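Local coordinates for high-potential iron-sulfur protein (Rhodoferax fermentans, PDB 1HLQ) that carries electrons in anaerobic photosynthetic electron transport, passing them through a buried high-potential [4Fe-4S] cluster, at residues L15-D20 / P55-K60; T27-H32 / W67-A72. All blocks are in the same frame, centred on the assembly; numbering follows the deposited sequence. Where two conformers were deposited one is given.

How the contacts relate
Both contacts involve the same [4Fe-4S] cluster, and their centres lie 13 Å apart. Contact 1 (15-20 with 55-60) lays apolar side chains directly against cluster sulfurs. Contact 2 (27-32 with 67-72) reaches it through 67-72, where Cys68 SG binds iron FE4 at 2.3 Å, and the rings of 27-32 stand one layer farther out. Residues 15-20 and 67-72 join the two through backbone pairs that are probably hydrogen bonds, Leu15 O to Ser69 N at 2.8 Å and Val18 N to Trp67 O at 2.9 Å. Cys68 therefore sits between two tied residues. The segments alternate along a chain with little helix or strand, bringing 15-20 and 67-72 together beside the cluster. Both contacts also reach the second subunit.

Contact 1 of 2, residues L15-D20 / P55-K60; sequences LGYVAD and PLFAGK. With SF4 (iron/sulfur cluster), chain G.
Phe57 brings the end of its ring, CZ, to both Leu15 and Tyr17, 3.8 Å from Leu15 CD1 and 4.1 Å from Tyr17 CB. With CG anti to its own carbonyl carbon (chi1 -68°), the phenyl group extends toward 15-20 and passes the cluster, Phe57 CE1 coming within 3.7 Å of sulfur S2. The Tyr17 ring reaches that same sulfur through CD1, and the two rings lie obliquely, their planes at 53°. The buried Tyr17 hydroxyl is hydrogen-bonded to Val63 N. This is the tight part: aromatic carbons, bulky yet apolar, suit a place against an inorganic sulfide. Leu56 lays CD1 3.7 Å from S1 and crosses Leu15 at about a right angle, methyl to methyl. Phe57 also packs on Asn11 and Ala12 of helix 10-14, Leu56 on Leu43 of the second subunit. Replacing Phe57 with an alanine would probably open a gap beside S2 and deprive Leu15 CD1 and Tyr17 CB of the ring they pack on. The looser side is the type II beta turn from Phe57 to Lys60, where exposed Gly59 takes a positive phi that favours glycine. Apolar surroundings of this kind would limit water near the cluster, consistent with the high potential of this family.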
loop_
_atom_site.group_PDB
_atom_site.type_symbol
_atom_site.label_atom_id
_atom_site.label_comp_id
_atom_site.label_asym_id
_atom_site.label_seq_id
_atom_site.Cartn_x
_atom_site.Cartn_y
_atom_site.Cartn_z
ATOM N N LEU A 15 -8.840 1.706 0.360
ATOM C CA LEU A 15 -8.824 0.936 1.589
ATOM C C LEU A 15 -9.968 1.264 2.535
ATOM O O LEU A 15 -9.990 0.823 3.692
ATOM C CB LEU A 15 -7.491 1.157 2.318
ATOM C CG LEU A 15 -6.253 0.572 1.630
ATOM C CD1 LEU A 15 -4.974 1.095 2.234
ATOM C CD2 LEU A 15 -6.295 -0.950 1.725
ATOM N N GLY A 16 -10.939 2.061 2.093
ATOM C CA GLY A 16 -12.051 2.462 2.950
ATOM C C GLY A 16 -11.591 3.197 4.196
ATOM O O GLY A 16 -12.210 3.099 5.256
ATOM N N TYR A 17 -10.477 3.937 4.117
ATOM C CA TYR A 17 -9.972 4.626 5.292
ATOM C C TYR A 17 -10.937 5.695 5.795
ATOM O O TYR A 17 -11.480 6.493 5.038
ATOM C CB TYR A 17 -8.634 5.318 4.966
ATOM C CG TYR A 17 -8.135 6.197 6.095
ATOM C CD1 TYR A 17 -7.421 5.702 7.171
ATOM C CD2 TYR A 17 -8.371 7.572 6.062
ATOM C CE1 TYR A 17 -7.027 6.526 8.212
ATOM C CE2 TYR A 17 -7.976 8.412 7.084
ATOM C CZ TYR A 17 -7.272 7.885 8.147
ATOM O OH TYR A 17 -6.850 8.694 9.181
ATOM N N VAL A 18 -11.085 5.706 7.117
ATOM C CA VAL A 18 -11.859 6.746 7.788
ATOM C C VAL A 18 -10.993 7.255 8.934
ATOM O O VAL A 18 -10.275 6.503 9.592
ATOM C CB VAL A 18 -13.237 6.311 8.303
ATOM C CG1 VAL A 18 -14.235 6.174 7.159
ATOM C CG2 VAL A 18 -13.124 5.037 9.111
ATOM N N ALA A 19 -11.124 8.558 9.234
ATOM C CA ALA A 19 -10.396 9.135 10.337
ATOM C C ALA A 19 -10.993 8.767 11.692
ATOM O O ALA A 19 -10.307 8.943 12.696
ATOM C CB ALA A 19 -10.321 10.651 10.230
ATOM N N ASP A 20 -12.187 8.187 11.691
ATOM C CA ASP A 20 -12.854 7.788 12.930
ATOM C C ASP A 20 -13.500 6.430 12.654
ATOM O O ASP A 20 -14.405 6.341 11.847
ATOM C CB ASP A 20 -13.926 8.807 13.291
ATOM C CG ASP A 20 -14.697 8.510 14.557
ATOM O OD1 ASP A 20 -15.419 9.453 14.993
ATOM O OD2 ASP A 20 -14.642 7.388 15.097
ATOM N N PRO A 55 2.451 2.655 7.133
ATOM C CA PRO A 55 3.206 2.308 5.937
ATOM C C PRO A 55 2.428 2.365 4.656
ATOM O O PRO A 55 2.984 2.472 3.553
ATOM C CB PRO A 55 3.763 0.918 6.234
ATOM C CG PRO A 55 2.841 0.369 7.267
ATOM C CD PRO A 55 2.465 1.560 8.131
ATOM N N LEU A 56 1.093 2.291 4.683
ATOM C CA LEU A 56 0.255 2.317 3.520
ATOM C C LEU A 56 -0.015 3.734 3.029
ATOM O O LEU A 56 -0.650 3.846 1.993
ATOM C CB LEU A 56 -1.091 1.610 3.785
ATOM C CG LEU A 56 -0.891 0.160 4.277
ATOM C CD1 LEU A 56 -2.235 -0.502 4.541
ATOM C CD2 LEU A 56 -0.070 -0.658 3.296
ATOM N N PHE A 57 0.343 4.730 3.850
ATOM C CA PHE A 57 0.038 6.124 3.521
ATOM C C PHE A 57 1.269 7.016 3.579
ATOM O O PHE A 57 1.571 7.725 4.532
ATOM C CB PHE A 57 -1.056 6.636 4.492
ATOM C CG PHE A 57 -2.372 5.943 4.248
ATOM C CD1 PHE A 57 -2.799 4.901 5.078
ATOM C CD2 PHE A 57 -3.171 6.290 3.176
ATOM C CE1 PHE A 57 -3.985 4.251 4.794
ATOM C CE2 PHE A 57 -4.368 5.667 2.898
ATOM C CZ PHE A 57 -4.774 4.617 3.732
ATOM N N ALA A 58 2.035 7.010 2.488
ATOM C CA ALA A 58 3.257 7.781 2.363
ATOM C C ALA A 58 3.016 9.287 2.401
ATOM O O ALA A 58 2.038 9.798 1.885
ATOM C CB ALA A 58 3.955 7.439 1.045
ATOM N N GLY A 59 3.913 9.963 3.090
ATOM C CA GLY A 59 3.993 11.399 3.206
ATOM C C GLY A 59 3.003 12.061 4.130
ATOM O O GLY A 59 2.967 13.266 4.298
ATOM N N LYS A 60 2.186 11.223 4.761
ATOM C CA LYS A 60 1.077 11.676 5.590
ATOM C C LYS A 60 1.021 10.933 6.915
ATOM O O LYS A 60 1.907 10.170 7.271
ATOM C CB LYS A 60 -0.218 11.489 4.797
ATOM C CG LYS A 60 -0.322 12.263 3.507
ATOM C CD LYS A 60 -1.689 12.519 2.950
ATOM C CE LYS A 60 -1.649 13.260 1.624
ATOM N NZ LYS A 60 -2.975 13.771 1.199
HETATM FE FE1 SF4 G . -4.841 2.559 10.352
HETATM FE FE2 SF4 G . -3.752 0.044 10.225
HETATM FE FE3 SF4 G . -2.799 2.033 8.662
HETATM FE FE4 SF4 G . -5.252 0.998 8.196
HETATM S S1 SF4 G . -3.269 -0.170 8.047
HETATM S S2 SF4 G . -4.736 3.274 8.232
HETATM S S3 SF4 G . -6.013 0.537 10.320
HETATM S S4 SF4 G . -2.673 2.020 10.937
#

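Contact 2 of 2, residues T27-H32 / W67-A72; sequences TKYPKH and WCSAWA. With SF4 (iron/sulfur cluster), chain G.
Trp67 thrusts the outer edge of its six-membered ring at the face of Tyr29, Trp67 CH2 coming 3.5 Å from Tyr29 CG in the Tyr29 conformer described. The pair is an offset edge-to-face contact, with planes at 60° and centroids 5.2 Å apart. His32 meets the same indole differently: its edge points onto one face, His32 ND1 lying 3.5 Å from Trp67 CE2, and the planes are almost perpendicular at 88°. Two torsions bring this about, since both Trp67 and His32 have CG anti to the backbone N, which extends each side chain toward the other segment. Across the opposite face of the indole lies Ser69 N, so tryptophan suits the position by offering two broad faces and a long edge to different neighbours. Its one polar side-chain atom, NE1, is hydrogen-bonded to Gln36 OE1, which should fix the rotation of the ring. Ser69 adds a smaller contact: in one of its modelled conformers OG stands beside the Tyr29 ring and is hydrogen-bonded to Lys73 O of the second subunit.

The Tyr29-His32 type I turn, closed by His32 N to Tyr29 O, presents both rings to Trp67. Next to Trp67, Cys68 turns away from these aromatic rings, and its SG binds iron FE4. Ala70 N gives Cys68 SG a hydrogen bond of 3.4 Å at 151°. Such an N-H would probably stabilise negative charge on the thiolate and so influence the potential of the [4Fe-4S] cluster, while the edge-to-face rings pack behind the ligand-bearing turn.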
loop_
_atom_site.group_PDB
_atom_site.type_symbol
_atom_site.label_atom_id
_atom_site.label_comp_id
_atom_site.label_asym_id
_atom_site.label_seq_id
_atom_site.Cartn_x
_atom_site.Cartn_y
_atom_site.Cartn_z
ATOM N N THR A 27 -21.368 -1.639 6.134
ATOM C CA THR A 27 -22.082 -2.470 5.154
ATOM C C THR A 27 -21.064 -3.111 4.220
ATOM O O THR A 27 -21.120 -4.302 3.941
ATOM C CB THR A 27 -23.110 -1.617 4.397
ATOM O OG1 THR A 27 -24.062 -1.138 5.352
ATOM C CG2 THR A 27 -23.786 -2.418 3.305
ATOM N N LYS A 28 -20.082 -2.320 3.782
ATOM C CA LYS A 28 -19.069 -2.826 2.877
ATOM C C LYS A 28 -18.059 -3.736 3.571
ATOM O O LYS A 28 -17.539 -4.701 3.000
ATOM C CB LYS A 28 -18.305 -1.685 2.204
ATOM C CG LYS A 28 -17.301 -2.242 1.198
ATOM C CD LYS A 28 -16.627 -1.179 0.374
ATOM C CE LYS A 28 -17.611 -0.445 -0.529
ATOM N NZ LYS A 28 -16.921 0.532 -1.418
ATOM N N TYR A 29 -17.782 -3.436 4.848
ATOM C CA TYR A 29 -16.815 -4.191 5.639
ATOM C C TYR A 29 -17.489 -4.720 6.907
ATOM O O TYR A 29 -17.381 -4.156 7.999
ATOM C CB TYR A 29 -15.623 -3.284 6.015
ATOM C CG TYR A 29 -15.009 -2.504 4.865
ATOM C CD1 TYR A 29 -14.219 -3.126 3.918
ATOM C CD2 TYR A 29 -15.256 -1.151 4.689
ATOM C CE1 TYR A 29 -13.668 -2.441 2.851
ATOM C CE2 TYR A 29 -14.721 -0.441 3.631
ATOM C CZ TYR A 29 -13.930 -1.097 2.708
ATOM O OH TYR A 29 -13.417 -0.373 1.657
ATOM N N PRO A 30 -18.293 -5.781 6.740
ATOM C CA PRO A 30 -19.057 -6.334 7.847
ATOM C C PRO A 30 -18.242 -6.954 8.963
ATOM O O PRO A 30 -18.831 -7.203 10.033
ATOM C CB PRO A 30 -20.021 -7.321 7.203
ATOM C CG PRO A 30 -19.307 -7.750 5.976
ATOM C CD PRO A 30 -18.551 -6.541 5.490
ATOM N N LYS A 31 -16.954 -7.211 8.798
ATOM C CA LYS A 31 -16.117 -7.730 9.871
ATOM C C LYS A 31 -15.446 -6.623 10.685
ATOM O O LYS A 31 -14.751 -6.878 11.693
ATOM C CB LYS A 31 -15.084 -8.693 9.293
ATOM C CG LYS A 31 -15.762 -9.942 8.710
ATOM C CD LYS A 31 -14.742 -10.895 8.129
ATOM C CE LYS A 31 -15.361 -12.156 7.543
ATOM N NZ LYS A 31 -15.483 -13.249 8.529
ATOM N N HIS A 32 -15.659 -5.362 10.300
ATOM C CA HIS A 32 -15.159 -4.245 11.093
ATOM C C HIS A 32 -15.849 -4.262 12.454
ATOM O O HIS A 32 -17.037 -4.538 12.568
ATOM C CB HIS A 32 -15.519 -2.922 10.409
ATOM C CG HIS A 32 -15.530 -1.729 11.302
ATOM N ND1 HIS A 32 -14.477 -0.866 11.493
ATOM C CD2 HIS A 32 -16.546 -1.288 12.099
ATOM C CE1 HIS A 32 -14.851 0.054 12.388
ATOM N NE2 HIS A 32 -16.098 -0.197 12.772
ATOM N N TRP A 67 -9.387 4.010 10.911
ATOM C CA TRP A 67 -9.471 2.621 10.487
ATOM C C TRP A 67 -9.376 2.534 8.969
ATOM O O TRP A 67 -9.782 3.431 8.247
ATOM C CB TRP A 67 -10.858 2.069 10.891
ATOM C CG TRP A 67 -11.091 0.627 10.553
ATOM C CD1 TRP A 67 -10.798 -0.448 11.336
ATOM C CD2 TRP A 67 -11.670 0.100 9.361
ATOM N NE1 TRP A 67 -11.137 -1.627 10.706
ATOM C CE2 TRP A 67 -11.682 -1.312 9.485
ATOM C CE3 TRP A 67 -12.182 0.666 8.187
ATOM C CZ2 TRP A 67 -12.177 -2.148 8.487
ATOM C CZ3 TRP A 67 -12.667 -0.168 7.195
ATOM C CH2 TRP A 67 -12.670 -1.555 7.357
ATOM N N CYS A 68 -8.846 1.405 8.512
ATOM C CA CYS A 68 -8.894 1.084 7.090
ATOM C C CYS A 68 -9.020 -0.436 6.978
ATOM O O CYS A 68 -8.885 -1.163 7.962
ATOM C CB CYS A 68 -7.765 1.634 6.244
ATOM S SG CYS A 68 -6.310 0.564 6.208
ATOM N N SER A 69 -9.313 -0.885 5.758
ATOM C CA SER A 69 -9.603 -2.302 5.532
ATOM C C SER A 69 -8.424 -3.206 5.790
ATOM O O SER A 69 -8.620 -4.419 5.953
ATOM C CB SER A 69 -10.038 -2.399 4.057
ATOM O OG SER A 69 -10.411 -3.699 3.674
ATOM N N ALA A 70 -7.199 -2.704 5.820
ATOM C CA ALA A 70 -6.012 -3.456 6.128
ATOM C C ALA A 70 -5.771 -3.621 7.619
ATOM O O ALA A 70 -4.726 -4.161 8.008
ATOM C CB ALA A 70 -4.784 -2.805 5.482
ATOM N N TRP A 71 -6.693 -3.118 8.467
ATOM C CA TRP A 71 -6.488 -3.228 9.904
ATOM C C TRP A 71 -5.948 -4.598 10.283
ATOM O O TRP A 71 -6.594 -5.592 9.935
ATOM C CB TRP A 71 -7.778 -2.917 10.667
ATOM C CG TRP A 71 -7.553 -3.004 12.143
ATOM C CD1 TRP A 71 -7.120 -2.002 12.956
ATOM C CD2 TRP A 71 -7.745 -4.154 12.976
ATOM N NE1 TRP A 71 -6.990 -2.447 14.243
ATOM C CE2 TRP A 71 -7.386 -3.770 14.288
ATOM C CE3 TRP A 71 -8.180 -5.464 12.740
ATOM C CZ2 TRP A 71 -7.437 -4.639 15.368
ATOM C CZ3 TRP A 71 -8.234 -6.316 13.824
ATOM C CH2 TRP A 71 -7.876 -5.902 15.108
ATOM N N ALA A 72 -4.808 -4.610 10.950
ATOM C CA ALA A 72 -4.097 -5.849 11.211
ATOM C C ALA A 72 -4.014 -6.144 12.693
ATOM O O ALA A 72 -3.381 -5.394 13.421
ATOM C CB ALA A 72 -2.722 -5.734 10.560
HETATM FE FE1 SF4 G . -4.841 2.559 10.352
HETATM FE FE2 SF4 G . -3.752 0.044 10.225
HETATM FE FE3 SF4 G . -2.799 2.033 8.662
HETATM FE FE4 SF4 G . -5.252 0.998 8.196
HETATM S S1 SF4 G . -3.269 -0.170 8.047
HETATM S S2 SF4 G . -4.736 3.274 8.232
HETATM S S3 SF4 G . -6.013 0.537 10.320
HETATM S S4 SF4 G . -2.673 2.020 10.937
#